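Local coordinates for uncharacterized protein (Nostoc punctiforme, PDB 2R3S), which probably transfers methyl groups to hydroxyl oxygens of an unidentified substrate, as a putative O-methyltransferase with a dimerisation domain and a Rossmann-like catalytic domain, at residues M147-A152 against H176-I181; L167-I172 against Y233-L238; A182-N187 against Q211-R216; N189-G194 against R216-A221; V227-D232 against L254-T259. All coordinates share one frame; numbering follows the deposited sequence.

Interaction 1 of 5, residues M147-A152 against H176-I181; sequences MMANPA and HGLFGI
Ala152 sets its methyl group over one face of the Phe179 ring, a CH-pi contact in which CB stands 4.3 Å from the ring centroid and is displaced toward the rim. The same methyl reaches the backbone of the other helix, with Ala152 CB 3.3 Å from Leu178 O; the CA atoms of Ala152 and Phe179, 4.5 Å apart, are the nearest pair across the contact. Phe179 has CG anti to its carbonyl carbon (chi1 -68°), and its ring leans back toward 147-152, where CE1 also meets Pro151 CB and CE2 meets Met148 CB. Leu178 meets the other helix with CB, against Ala152 CB, and with CD1, which lies 3.8 Å from Ala149 CA and also packs against the Ala149 methyl.

Met148, a selenomethionine, brings CB and CG to the His176 imidazole, the two side chains crossing at about a right angle; Met148 CG is 3.5 Å from His176 NE2. The bend at chi2 (-48°) carries SE off from this meeting point. His176 is held through ND1, which accepts from Leu178 N at 3.1 Å, nearly in the ring plane, and this fixes the imidazole beside the helix start that Gly177 N-caps. One water ties the backbones together, donating to both Ala152 O and Phe179 O.

The contact thus joins the beginnings of helices 149-159 and 178-186 in the methyltransferase domain. Phe140 of helix 136-143 touches both Met148 and His176, Asn207 of helix 198-211 packs on Leu178, and Phe179 touches Leu237 and Pro239 of strand 233-239.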
# COMPACT_ATOMS: atom_id res chain seq x y z
N MSE A 147 15.67 -14.37 5.92
CA MSE A 147 14.60 -14.63 6.87
C MSE A 147 14.28 -16.10 7.07
O MSE A 147 13.50 -16.42 7.97
CB MSE A 147 13.31 -13.92 6.45
CG MSE A 147 13.46 -12.42 6.43
SE MSE A 147 14.13 -11.88 4.68
CE MSE A 147 12.41 -12.30 3.76
N MSE A 148 14.83 -16.98 6.23
CA MSE A 148 14.49 -18.41 6.31
C MSE A 148 15.57 -19.18 7.05
O MSE A 148 15.37 -20.35 7.40
CB MSE A 148 14.25 -19.02 4.93
CG MSE A 148 13.07 -18.47 4.18
SE MSE A 148 11.36 -18.35 5.19
CE MSE A 148 10.47 -17.20 3.91
N ALA A 149 16.68 -18.52 7.32
CA ALA A 149 17.81 -19.14 8.00
C ALA A 149 17.44 -19.66 9.40
O ALA A 149 17.72 -20.80 9.74
CB ALA A 149 18.98 -18.17 8.08
N ASN A 150 16.79 -18.81 10.19
CA ASN A 150 16.43 -19.17 11.56
C ASN A 150 15.39 -20.29 11.58
O ASN A 150 15.58 -21.30 12.27
CB ASN A 150 15.95 -17.94 12.36
CG ASN A 150 15.57 -18.31 13.80
OD1 ASN A 150 16.41 -18.82 14.55
ND2 ASN A 150 14.31 -18.09 14.18
N PRO A 151 14.29 -20.14 10.82
CA PRO A 151 13.34 -21.25 10.85
C PRO A 151 13.93 -22.57 10.36
O PRO A 151 13.56 -23.59 10.88
CB PRO A 151 12.22 -20.79 9.93
CG PRO A 151 12.42 -19.34 9.74
CD PRO A 151 13.84 -19.03 9.98
N ALA A 152 14.86 -22.53 9.39
CA ALA A 152 15.55 -23.75 8.93
C ALA A 152 16.28 -24.45 10.09
O ALA A 152 16.20 -25.67 10.24
CB ALA A 152 16.51 -23.45 7.76
N HIS A 176 16.03 -21.71 -1.96
CA HIS A 176 17.36 -21.44 -1.40
C HIS A 176 18.09 -22.65 -0.79
O HIS A 176 19.30 -22.58 -0.49
CB HIS A 176 17.24 -20.36 -0.32
CG HIS A 176 16.06 -20.54 0.56
ND1 HIS A 176 16.04 -21.45 1.59
CD2 HIS A 176 14.82 -19.99 0.52
CE1 HIS A 176 14.84 -21.45 2.16
NE2 HIS A 176 14.08 -20.58 1.51
N GLY A 177 17.34 -23.72 -0.53
CA GLY A 177 17.88 -24.94 0.05
C GLY A 177 18.17 -24.97 1.54
O GLY A 177 18.64 -25.97 2.06
N LEU A 178 17.85 -23.90 2.26
CA LEU A 178 18.30 -23.79 3.66
C LEU A 178 17.64 -24.83 4.60
O LEU A 178 18.25 -25.21 5.61
CB LEU A 178 18.10 -22.37 4.23
CG LEU A 178 18.88 -21.22 3.57
CD1 LEU A 178 18.76 -19.94 4.39
CD2 LEU A 178 20.34 -21.57 3.34
N PHE A 179 16.43 -25.28 4.31
CA PHE A 179 15.77 -26.28 5.19
C PHE A 179 16.51 -27.61 5.19
O PHE A 179 16.94 -28.08 6.25
CB PHE A 179 14.28 -26.41 4.89
CG PHE A 179 13.50 -25.16 5.25
CD1 PHE A 179 13.05 -24.97 6.56
CD2 PHE A 179 13.29 -24.15 4.33
CE1 PHE A 179 12.37 -23.81 6.93
CE2 PHE A 179 12.60 -22.98 4.68
CZ PHE A 179 12.14 -22.82 5.98
N GLY A 180 16.70 -28.20 4.02
CA GLY A 180 17.50 -29.42 3.88
C GLY A 180 18.95 -29.23 4.28
O GLY A 180 19.54 -30.12 4.89
N ILE A 181 19.53 -28.08 3.94
CA ILE A 181 20.91 -27.77 4.31
C ILE A 181 21.09 -27.77 5.82
O ILE A 181 22.06 -28.32 6.31
CB ILE A 181 21.38 -26.41 3.70
CG1 ILE A 181 21.57 -26.56 2.19
CG2 ILE A 181 22.67 -25.96 4.32
CD1 ILE A 181 21.48 -25.27 1.38
O HOH W 1 15.37 -27.50 8.44

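Interaction 2 of 5, residues L167-I172 against Y233-L238; sequences LKVLDI and YDLVLL
Tyr233 lies between Lys168 and Leu170 where two parallel strands, 168-172 and 233-239, run side by side in the centre of the Rossmann-like sheet. The axes of 168-172 and 235-238 approach to 4.7 Å. The tight part begins with the ladder at the inner end: Leu170 N donates to Leu235 O, Leu237 N to Leu170 O and Ile172 N to Leu237 O, all close to straight. On one face Val169 CG1 meets Leu237 CG, while on the other Leu170 and Val236 lie side by side and Ile172 CD1 packs 3.7 Å from Val236 CG1. Ile172 CB sits equally close to Leu238 CD2. Ile257 of helix 247-260 covers Ile172, Val236 and Leu238.

The buried Tyr233 ring is packed just as closely, on both faces. Lys168, with CG anti to its backbone N (chi1 -154°) and an extended chain beyond, runs over one face; CE is 4.0 Å from the Tyr233 ring centroid, and NZ, which is bonded to Asn231 O, makes a cation-pi contact. Leu170 CB presses on the opposite face, 3.9 Å from the same Tyr233 centroid. Tyr233 OH bonds to Tyr229 O.

Toward the exposed Leu167 the pairing slackens, and Lys168 O receives only weak bonds from Asp234 N and Leu235 N. At this looser end the Asp234 carboxylate takes over from the ladder: OD2 accepts from Leu167 N at 2.9 Å and from Lys168 N at 3.1 Å, the two N-H groups arriving from opposite faces of the carboxylate plane.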
# COMPACT_ATOMS: atom_id res chain seq x y z
N LEU A 167 18.79 -40.37 7.65
CA LEU A 167 19.88 -40.66 6.77
C LEU A 167 19.53 -40.19 5.36
O LEU A 167 20.42 -39.91 4.57
CB LEU A 167 20.24 -42.16 6.83
CG LEU A 167 20.58 -42.80 8.21
CD1 LEU A 167 21.24 -44.16 8.00
CD2 LEU A 167 21.48 -41.95 9.11
N LYS A 168 18.23 -40.09 5.04
CA LYS A 168 17.83 -39.65 3.70
C LYS A 168 16.68 -38.63 3.70
O LYS A 168 15.58 -38.91 4.19
CB LYS A 168 17.48 -40.87 2.84
CG LYS A 168 17.66 -40.64 1.36
CD LYS A 168 17.39 -41.89 0.56
CE LYS A 168 17.32 -41.56 -0.92
NZ LYS A 168 17.04 -42.74 -1.74
N VAL A 169 16.94 -37.47 3.10
CA VAL A 169 16.06 -36.30 3.18
C VAL A 169 15.70 -35.79 1.77
O VAL A 169 16.54 -35.66 0.91
CB VAL A 169 16.72 -35.14 3.98
CG1 VAL A 169 15.74 -33.95 4.14
CG2 VAL A 169 17.19 -35.64 5.33
N LEU A 170 14.42 -35.55 1.56
CA LEU A 170 13.93 -34.95 0.34
C LEU A 170 13.44 -33.56 0.74
O LEU A 170 12.69 -33.43 1.73
CB LEU A 170 12.78 -35.77 -0.25
CG LEU A 170 12.23 -35.42 -1.62
CD1 LEU A 170 13.26 -35.62 -2.73
CD2 LEU A 170 10.96 -36.26 -1.89
N ASP A 171 13.88 -32.54 -0.00
CA ASP A 171 13.45 -31.15 0.21
C ASP A 171 12.72 -30.67 -1.03
O ASP A 171 13.35 -30.28 -2.00
CB ASP A 171 14.65 -30.26 0.53
CG ASP A 171 14.26 -28.91 1.15
OD1 ASP A 171 13.05 -28.59 1.17
OD2 ASP A 171 15.17 -28.16 1.60
N ILE A 172 11.38 -30.68 -0.98
CA ILE A 172 10.54 -30.38 -2.14
C ILE A 172 10.22 -28.88 -2.24
O ILE A 172 9.69 -28.28 -1.31
CB ILE A 172 9.20 -31.20 -2.11
CG1 ILE A 172 9.49 -32.70 -2.20
CG2 ILE A 172 8.26 -30.77 -3.25
CD1 ILE A 172 8.28 -33.56 -1.97
N TYR A 233 13.09 -42.58 2.03
CA TYR A 233 13.32 -41.29 2.69
C TYR A 233 12.82 -41.29 4.11
O TYR A 233 11.66 -41.59 4.38
CB TYR A 233 12.64 -40.15 1.93
CG TYR A 233 13.32 -39.80 0.64
CD1 TYR A 233 14.41 -38.94 0.62
CD2 TYR A 233 12.88 -40.32 -0.58
CE1 TYR A 233 15.04 -38.59 -0.57
CE2 TYR A 233 13.50 -39.97 -1.77
CZ TYR A 233 14.59 -39.11 -1.75
OH TYR A 233 15.23 -38.76 -2.92
N ASP A 234 13.71 -40.93 5.01
CA ASP A 234 13.36 -40.76 6.41
C ASP A 234 12.59 -39.47 6.71
O ASP A 234 11.84 -39.41 7.70
CB ASP A 234 14.63 -40.80 7.23
CG ASP A 234 15.37 -42.11 7.04
OD1 ASP A 234 14.72 -43.18 7.19
OD2 ASP A 234 16.58 -42.08 6.71
N LEU A 235 12.75 -38.46 5.86
CA LEU A 235 12.22 -37.12 6.12
C LEU A 235 11.99 -36.40 4.81
O LEU A 235 12.87 -36.36 3.95
CB LEU A 235 13.21 -36.38 7.01
CG LEU A 235 12.98 -34.93 7.39
CD1 LEU A 235 11.70 -34.79 8.16
CD2 LEU A 235 14.17 -34.43 8.23
N VAL A 236 10.77 -35.89 4.63
CA VAL A 236 10.37 -35.09 3.46
C VAL A 236 9.91 -33.69 3.90
O VAL A 236 8.91 -33.54 4.61
CB VAL A 236 9.28 -35.78 2.62
CG1 VAL A 236 8.93 -34.95 1.40
CG2 VAL A 236 9.72 -37.20 2.18
N LEU A 237 10.66 -32.67 3.50
CA LEU A 237 10.34 -31.29 3.83
C LEU A 237 9.52 -30.66 2.70
O LEU A 237 9.86 -30.83 1.54
CB LEU A 237 11.62 -30.48 4.03
CG LEU A 237 12.72 -31.14 4.85
CD1 LEU A 237 13.86 -30.17 5.04
CD2 LEU A 237 12.15 -31.62 6.15
N LEU A 238 8.47 -29.93 3.07
CA LEU A 238 7.69 -29.11 2.16
C LEU A 238 7.61 -27.65 2.68
O LEU A 238 6.58 -27.22 3.26
CB LEU A 238 6.29 -29.70 2.03
CG LEU A 238 6.09 -30.96 1.20
CD1 LEU A 238 4.76 -31.70 1.60
CD2 LEU A 238 6.10 -30.55 -0.25

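Interaction 3 of 5, residues A182-N187 against Q211-R216; sequences AVAQHN and QGVASR. With EDO (1,2-ethanediol), chain G.
Arg216 closes its guanidinium on Ala184 O, at the C-terminal end of helix 178-186 in the Rossmann-like methyltransferase domain. Both terminal nitrogens go to this one oxygen, NH2 at 3.0 Å and NH1 at 3.3 Å from Ala184 O, which lies close to the guanidinium plane. Relative to the carbonyl plane, the two donors arrive on the same face: NH1 is tilted from it and NH2 stands well above it. Arg216 NH1 is shared further, with a weak bond to Asn187 O and a stronger one to Ala190 O beyond the helix. The positive group thus meets backbone carbonyls at the helix terminus, where it would be expected to offset the helix dipole.

The amide of Asn187 folds back on the same last turn, ND2 donating to Val183 O at 2.9 Å. His186 NE2 is bonded to Gln153 OE1 of helix 149-159. Apolar packing is slight: Ala184 CB rests 4.0 Å from Val213 CB, just past the Schellman motif that ends helix 198-211 at Gly212. There a 1,2-ethanediol, probably from the crystallisation liquor, donates from O2 to Gly212 O at 2.6 Å.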
# COMPACT_ATOMS: atom_id res chain seq x y z
N ALA A 182 20.16 -27.18 6.55
CA ALA A 182 20.23 -27.20 8.02
C ALA A 182 20.11 -28.62 8.59
O ALA A 182 20.77 -28.94 9.57
CB ALA A 182 19.17 -26.28 8.66
N VAL A 183 19.25 -29.45 8.00
CA VAL A 183 19.18 -30.86 8.40
C VAL A 183 20.59 -31.46 8.22
O VAL A 183 21.13 -32.06 9.13
CB VAL A 183 18.08 -31.64 7.63
CG1 VAL A 183 18.14 -33.11 7.94
CG2 VAL A 183 16.69 -31.08 7.98
N ALA A 184 21.22 -31.22 7.07
CA ALA A 184 22.58 -31.74 6.81
C ALA A 184 23.57 -31.20 7.81
O ALA A 184 24.41 -31.95 8.30
CB ALA A 184 23.03 -31.42 5.36
N GLN A 185 23.47 -29.91 8.16
CA GLN A 185 24.39 -29.28 9.12
C GLN A 185 24.36 -29.97 10.48
O GLN A 185 25.38 -30.11 11.14
CB GLN A 185 24.07 -27.79 9.29
CG GLN A 185 24.61 -27.13 10.57
CD GLN A 185 24.00 -25.77 10.86
OE1 GLN A 185 23.43 -25.13 9.98
NE2 GLN A 185 24.12 -25.32 12.10
N HIS A 186 23.17 -30.40 10.92
CA HIS A 186 23.00 -31.00 12.26
C HIS A 186 23.04 -32.52 12.29
O HIS A 186 23.05 -33.12 13.36
CB HIS A 186 21.72 -30.50 12.91
CG HIS A 186 21.73 -29.03 13.16
ND1 HIS A 186 22.64 -28.42 14.00
CD2 HIS A 186 21.00 -28.02 12.61
CE1 HIS A 186 22.44 -27.12 14.00
NE2 HIS A 186 21.46 -26.85 13.15
N ASN A 187 23.07 -33.14 11.11
CA ASN A 187 23.09 -34.58 10.97
C ASN A 187 24.16 -34.98 9.94
O ASN A 187 23.87 -35.06 8.75
CB ASN A 187 21.71 -35.08 10.52
CG ASN A 187 20.60 -34.72 11.52
OD1 ASN A 187 20.40 -35.42 12.51
ND2 ASN A 187 19.87 -33.63 11.25
N GLN A 211 27.74 -23.64 3.05
CA GLN A 211 27.54 -24.20 4.38
C GLN A 211 28.40 -25.43 4.71
O GLN A 211 28.41 -25.88 5.85
CB GLN A 211 26.06 -24.55 4.57
CG GLN A 211 25.16 -23.32 4.57
CD GLN A 211 25.53 -22.37 5.70
OE1 GLN A 211 25.67 -22.80 6.86
NE2 GLN A 211 25.70 -21.09 5.37
N GLY A 212 29.12 -25.97 3.73
CA GLY A 212 30.04 -27.08 3.95
C GLY A 212 29.43 -28.46 3.82
O GLY A 212 29.91 -29.41 4.44
N VAL A 213 28.36 -28.58 3.03
CA VAL A 213 27.61 -29.82 2.92
C VAL A 213 27.32 -30.18 1.46
O VAL A 213 26.46 -31.01 1.19
CB VAL A 213 26.31 -29.77 3.81
CG1 VAL A 213 26.69 -29.39 5.23
CG2 VAL A 213 25.27 -28.78 3.26
N ALA A 214 28.06 -29.58 0.54
CA ALA A 214 27.84 -29.78 -0.88
C ALA A 214 27.89 -31.27 -1.27
O ALA A 214 27.12 -31.71 -2.14
CB ALA A 214 28.88 -29.00 -1.69
N SER A 215 28.80 -32.02 -0.66
CA SER A 215 28.98 -33.43 -1.02
C SER A 215 27.81 -34.32 -0.57
O SER A 215 27.73 -35.47 -0.98
CB SER A 215 30.25 -33.98 -0.38
OG SER A 215 30.12 -34.03 1.03
N ARG A 216 26.95 -33.80 0.31
CA ARG A 216 25.79 -34.52 0.81
C ARG A 216 24.53 -33.86 0.34
O ARG A 216 23.45 -34.09 0.90
CB ARG A 216 25.82 -34.57 2.33
CG ARG A 216 27.11 -35.14 2.87
CD ARG A 216 26.99 -35.50 4.31
NE ARG A 216 27.27 -34.36 5.16
CZ ARG A 216 26.44 -33.86 6.07
NH1 ARG A 216 25.23 -34.37 6.26
NH2 ARG A 216 26.83 -32.83 6.80
C1 EDO G . 31.27 -28.89 7.63
O1 EDO G . 31.20 -28.10 8.83
C2 EDO G . 32.18 -28.15 6.65
O2 EDO G . 32.29 -28.83 5.40

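Interaction 4 of 5, residues N189-G194 against R216-A221; sequences NAEIFG and RYHTIA
His218 NE2 and Glu191 OE1 are modelled only 2.4 Å apart, very short for the hydrogen bond they make, so the exact length is doubtful. The arrangement itself is clear: OE1 meets the imidazole at its edge, with the carboxylate and ring planes 23° apart. A bend in the glutamate at chi2 (-77°) brings CD toward the neighbouring strand. Beside this pair, Phe193 and His218 meet obliquely, their planes at 40°; His218 CD2 lies over one face of the phenyl ring, 3.6 Å from Phe193 CZ. Lys168 makes a cation-pi contact with Phe193.

On the other face of the sheet Ile192 CG2 touches Tyr217 CE1 at 3.6 Å, and the tyrosine OH reaches across to Gly194 CA. Tyr217 packs on Ala204 and Ala208 of helix 198-211. Arg216 contributes NH1 to Ala190 O at 2.9 Å, in the carbonyl plane and on a lone pair. Between the backbones Ile192 N, His218 N, Gly194 N and Ile220 N donate in turn to Arg216 O, Ile192 O, His218 O and Gly194 O. This parallel ladder completes the beta-alpha-beta unit of strand 191-196, helix 198-211 and strand 217-221, at the edge of a Rossmann-like methyltransferase sheet.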
# COMPACT_ATOMS: atom_id res chain seq x y z
N ASN A 189 25.44 -37.69 8.91
CA ASN A 189 25.18 -38.84 8.03
C ASN A 189 23.96 -38.65 7.13
O ASN A 189 23.54 -39.59 6.45
CB ASN A 189 25.01 -40.10 8.87
CG ASN A 189 26.15 -40.30 9.83
OD1 ASN A 189 27.32 -40.32 9.43
ND2 ASN A 189 25.83 -40.42 11.12
N ALA A 190 23.38 -37.45 7.12
CA ALA A 190 22.21 -37.20 6.30
C ALA A 190 22.65 -36.93 4.87
O ALA A 190 23.63 -36.22 4.65
CB ALA A 190 21.41 -36.04 6.87
N GLU A 191 21.93 -37.50 3.92
CA GLU A 191 22.08 -37.16 2.52
C GLU A 191 20.81 -36.44 2.10
O GLU A 191 19.71 -36.94 2.35
CB GLU A 191 22.27 -38.41 1.66
CG GLU A 191 23.56 -39.20 1.96
CD GLU A 191 24.81 -38.57 1.38
OE1 GLU A 191 24.72 -37.88 0.34
OE2 GLU A 191 25.90 -38.76 1.98
N ILE A 192 20.97 -35.28 1.44
CA ILE A 192 19.86 -34.39 1.09
C ILE A 192 19.60 -34.38 -0.40
O ILE A 192 20.52 -34.26 -1.21
CB ILE A 192 20.14 -32.92 1.52
CG1 ILE A 192 20.71 -32.83 2.94
CG2 ILE A 192 18.88 -32.12 1.39
CD1 ILE A 192 19.87 -33.47 4.04
N PHE A 193 18.34 -34.53 -0.76
CA PHE A 193 17.93 -34.43 -2.14
C PHE A 193 16.96 -33.27 -2.28
O PHE A 193 15.88 -33.26 -1.66
CB PHE A 193 17.30 -35.75 -2.61
CG PHE A 193 18.26 -36.88 -2.62
CD1 PHE A 193 18.64 -37.49 -1.44
CD2 PHE A 193 18.80 -37.33 -3.81
CE1 PHE A 193 19.56 -38.53 -1.42
CE2 PHE A 193 19.69 -38.37 -3.81
CZ PHE A 193 20.07 -38.97 -2.60
N GLY A 194 17.35 -32.30 -3.09
CA GLY A 194 16.55 -31.12 -3.34
C GLY A 194 15.84 -31.18 -4.66
O GLY A 194 16.46 -31.45 -5.68
N ARG A 216 26.95 -33.80 0.31
CA ARG A 216 25.79 -34.52 0.81
C ARG A 216 24.53 -33.86 0.34
O ARG A 216 23.45 -34.09 0.90
CB ARG A 216 25.82 -34.57 2.33
CG ARG A 216 27.11 -35.14 2.87
CD ARG A 216 26.99 -35.50 4.31
NE ARG A 216 27.27 -34.36 5.16
CZ ARG A 216 26.44 -33.86 6.07
NH1 ARG A 216 25.23 -34.37 6.26
NH2 ARG A 216 26.83 -32.83 6.80
N TYR A 217 24.68 -33.04 -0.70
CA TYR A 217 23.58 -32.31 -1.29
C TYR A 217 23.42 -32.71 -2.74
O TYR A 217 24.30 -32.49 -3.55
CB TYR A 217 23.80 -30.78 -1.18
CG TYR A 217 22.49 -30.09 -1.33
CD1 TYR A 217 21.63 -29.96 -0.25
CD2 TYR A 217 22.04 -29.68 -2.58
CE1 TYR A 217 20.38 -29.38 -0.39
CE2 TYR A 217 20.79 -29.10 -2.73
CZ TYR A 217 19.97 -28.96 -1.63
OH TYR A 217 18.74 -28.38 -1.77
N HIS A 218 22.27 -33.29 -3.07
CA HIS A 218 22.01 -33.83 -4.41
C HIS A 218 20.77 -33.18 -4.99
O HIS A 218 19.89 -32.82 -4.25
CB HIS A 218 21.82 -35.36 -4.31
CG HIS A 218 22.83 -36.02 -3.42
ND1 HIS A 218 24.15 -36.16 -3.77
CD2 HIS A 218 22.71 -36.55 -2.18
CE1 HIS A 218 24.80 -36.75 -2.79
NE2 HIS A 218 23.95 -37.01 -1.81
N THR A 219 20.69 -33.04 -6.30
CA THR A 219 19.57 -32.31 -6.89
C THR A 219 18.77 -33.18 -7.87
O THR A 219 19.33 -34.03 -8.56
CB THR A 219 20.03 -30.99 -7.59
OG1 THR A 219 20.79 -31.29 -8.77
CG2 THR A 219 20.86 -30.14 -6.64
N ILE A 220 17.46 -32.99 -7.87
CA ILE A 220 16.57 -33.64 -8.81
C ILE A 220 15.85 -32.47 -9.44
O ILE A 220 14.93 -31.92 -8.85
CB ILE A 220 15.57 -34.57 -8.10
CG1 ILE A 220 16.29 -35.64 -7.31
CG2 ILE A 220 14.66 -35.23 -9.10
CD1 ILE A 220 15.42 -36.43 -6.43
N ALA A 221 16.30 -32.06 -10.62
CA ALA A 221 15.77 -30.88 -11.29
C ALA A 221 14.45 -31.22 -11.99
O ALA A 221 14.30 -32.30 -12.56
CB ALA A 221 16.76 -30.34 -12.29

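Interaction 5 of 5, residues V227-D232 against L254-T259; sequences VDYGND and LRKIKT
Val227 offers its backbone carbonyl to Lys256: NZ donates to Val227 O at 2.8 Å and lies in the carbonyl plane. The ammonium has a further hydrogen bond in the same loop, to Ala224 O, so two backbone oxygens, with Phe225 O as a weak third, surround it. Asp228 comes next, its OD1 still 5.8 Å from Lys256 NZ; the two charges are not in contact but may feel a weak attraction.

Tyr229 carries most of the packing. Lys256 leaves the helix with CG anti to its backbone N (chi1 -178°), and its extended chain crosses the tyrosine at about a right angle. CG approaches Tyr229 CE2 at 3.6 Å, and farther out CE lies over the ring face, 3.8 Å from the Tyr229 centroid. Lys256 NZ adds an off-centre cation-pi contact. The loop leads from strand 217-221 to strand 233-239 of the Rossmann-like fold, and helix 247-260 follows that second strand, so the lysine ties the helix flank back to the loop. Ile257 CG1 reaches Tyr229 CE2 at 4.1 Å from the same helix, while the tyrosine OH bonds to Ala224 O.

Past Gly230, Asn231 points its CB at the helix and stops 4.2 Å from Thr259 O. Thr259 OG1 bonds back to Arg255 O in its own helix, 3.3 Å away.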
# COMPACT_ATOMS: atom_id res chain seq x y z
N VAL A 227 9.13 -35.41 -11.54
CA VAL A 227 10.40 -36.08 -11.25
C VAL A 227 10.18 -37.33 -10.43
O VAL A 227 9.18 -37.45 -9.74
CB VAL A 227 11.43 -35.14 -10.52
CG1 VAL A 227 11.72 -33.90 -11.37
CG2 VAL A 227 10.94 -34.76 -9.12
N ASP A 228 11.12 -38.27 -10.53
CA ASP A 228 11.15 -39.44 -9.68
C ASP A 228 11.99 -39.11 -8.47
O ASP A 228 13.14 -38.72 -8.60
CB ASP A 228 11.76 -40.65 -10.42
CG ASP A 228 11.01 -40.99 -11.69
OD1 ASP A 228 9.76 -40.87 -11.69
OD2 ASP A 228 11.66 -41.35 -12.70
N TYR A 229 11.40 -39.28 -7.29
CA TYR A 229 12.05 -38.93 -6.04
C TYR A 229 13.01 -40.01 -5.60
O TYR A 229 13.96 -39.73 -4.88
CB TYR A 229 11.01 -38.75 -4.92
CG TYR A 229 9.97 -37.63 -5.09
CD1 TYR A 229 10.16 -36.56 -5.95
CD2 TYR A 229 8.82 -37.63 -4.32
CE1 TYR A 229 9.23 -35.56 -6.08
CE2 TYR A 229 7.88 -36.63 -4.43
CZ TYR A 229 8.10 -35.59 -5.30
OH TYR A 229 7.16 -34.61 -5.43
N GLY A 230 12.73 -41.25 -6.01
CA GLY A 230 13.36 -42.41 -5.39
C GLY A 230 12.53 -42.78 -4.18
O GLY A 230 11.35 -42.42 -4.12
N ASN A 231 13.12 -43.49 -3.22
CA ASN A 231 12.40 -43.92 -2.01
C ASN A 231 13.35 -44.19 -0.86
O ASN A 231 14.52 -43.87 -0.96
CB ASN A 231 11.49 -45.13 -2.31
CG ASN A 231 12.16 -46.13 -3.21
OD1 ASN A 231 13.27 -46.58 -2.93
ND2 ASN A 231 11.49 -46.48 -4.30
N ASP A 232 12.83 -44.73 0.25
CA ASP A 232 13.56 -44.94 1.51
C ASP A 232 13.91 -43.62 2.22
O ASP A 232 14.89 -43.55 2.97
CB ASP A 232 14.80 -45.84 1.31
N LEU A 254 0.94 -35.48 -1.97
CA LEU A 254 1.15 -36.18 -0.70
C LEU A 254 1.15 -37.72 -0.86
O LEU A 254 1.81 -38.43 -0.07
CB LEU A 254 0.13 -35.72 0.38
CG LEU A 254 0.17 -34.23 0.85
CD1 LEU A 254 -0.91 -33.94 1.87
CD2 LEU A 254 1.51 -33.82 1.40
N ARG A 255 0.43 -38.22 -1.86
CA ARG A 255 0.43 -39.68 -2.18
C ARG A 255 1.78 -40.12 -2.76
O ARG A 255 2.34 -41.12 -2.33
CB ARG A 255 -0.72 -40.04 -3.13
CG ARG A 255 -2.10 -40.24 -2.43
CD ARG A 255 -3.22 -40.69 -3.41
NE ARG A 255 -3.56 -39.65 -4.39
CZ ARG A 255 -4.60 -38.80 -4.29
NH1 ARG A 255 -5.45 -38.85 -3.26
NH2 ARG A 255 -4.78 -37.90 -5.25
N LYS A 256 2.30 -39.33 -3.69
CA LYS A 256 3.63 -39.53 -4.24
C LYS A 256 4.69 -39.50 -3.13
O LYS A 256 5.57 -40.35 -3.05
CB LYS A 256 3.90 -38.44 -5.27
CG LYS A 256 5.23 -38.53 -5.98
CD LYS A 256 5.30 -37.50 -7.09
CE LYS A 256 6.60 -37.64 -7.90
NZ LYS A 256 6.58 -36.80 -9.10
N ILE A 257 4.57 -38.54 -2.24
CA ILE A 257 5.49 -38.45 -1.13
C ILE A 257 5.40 -39.70 -0.28
O ILE A 257 6.43 -40.20 0.21
CB ILE A 257 5.23 -37.18 -0.28
CG1 ILE A 257 5.63 -35.93 -1.08
CG2 ILE A 257 5.97 -37.26 1.04
CD1 ILE A 257 5.24 -34.61 -0.48
N LYS A 258 4.18 -40.22 -0.09
CA LYS A 258 3.99 -41.37 0.81
C LYS A 258 4.75 -42.60 0.29
O LYS A 258 5.43 -43.27 1.04
CB LYS A 258 2.51 -41.73 1.00
CG LYS A 258 2.32 -42.65 2.19
CD LYS A 258 0.96 -43.31 2.26
CE LYS A 258 0.91 -44.23 3.48
NZ LYS A 258 -0.29 -45.10 3.48
N THR A 259 4.62 -42.86 -1.00
CA THR A 259 5.35 -43.93 -1.66
C THR A 259 6.87 -43.85 -1.41
O THR A 259 7.51 -44.85 -1.12
CB THR A 259 5.11 -43.89 -3.16
OG1 THR A 259 3.69 -43.90 -3.42
CG2 THR A 259 5.80 -45.05 -3.82

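All five interactions belong to the methyltransferase domain and lie on its seven-stranded sheet or the helices and loops around it. Interactions 2 and 4, with centres 9 Å apart, build neighbouring parts of that sheet: strands 168-172 and 191-196 are adjacent. Interactions 1 and 3 share helix 178-186, at its start and end, and Arg216 belongs to both 3 and 4. Interaction 5 touches interaction 2 on the sheet face of Leu170 and Val236, opposite helix 178-186, about 13 Å (nearest atoms) from interaction 1. Along the chain 1 and 2 alternate, as do 2 and 5 and 3 and 4; both 3 and 4 fall between the segments of 2, weaving distant segments into one domain.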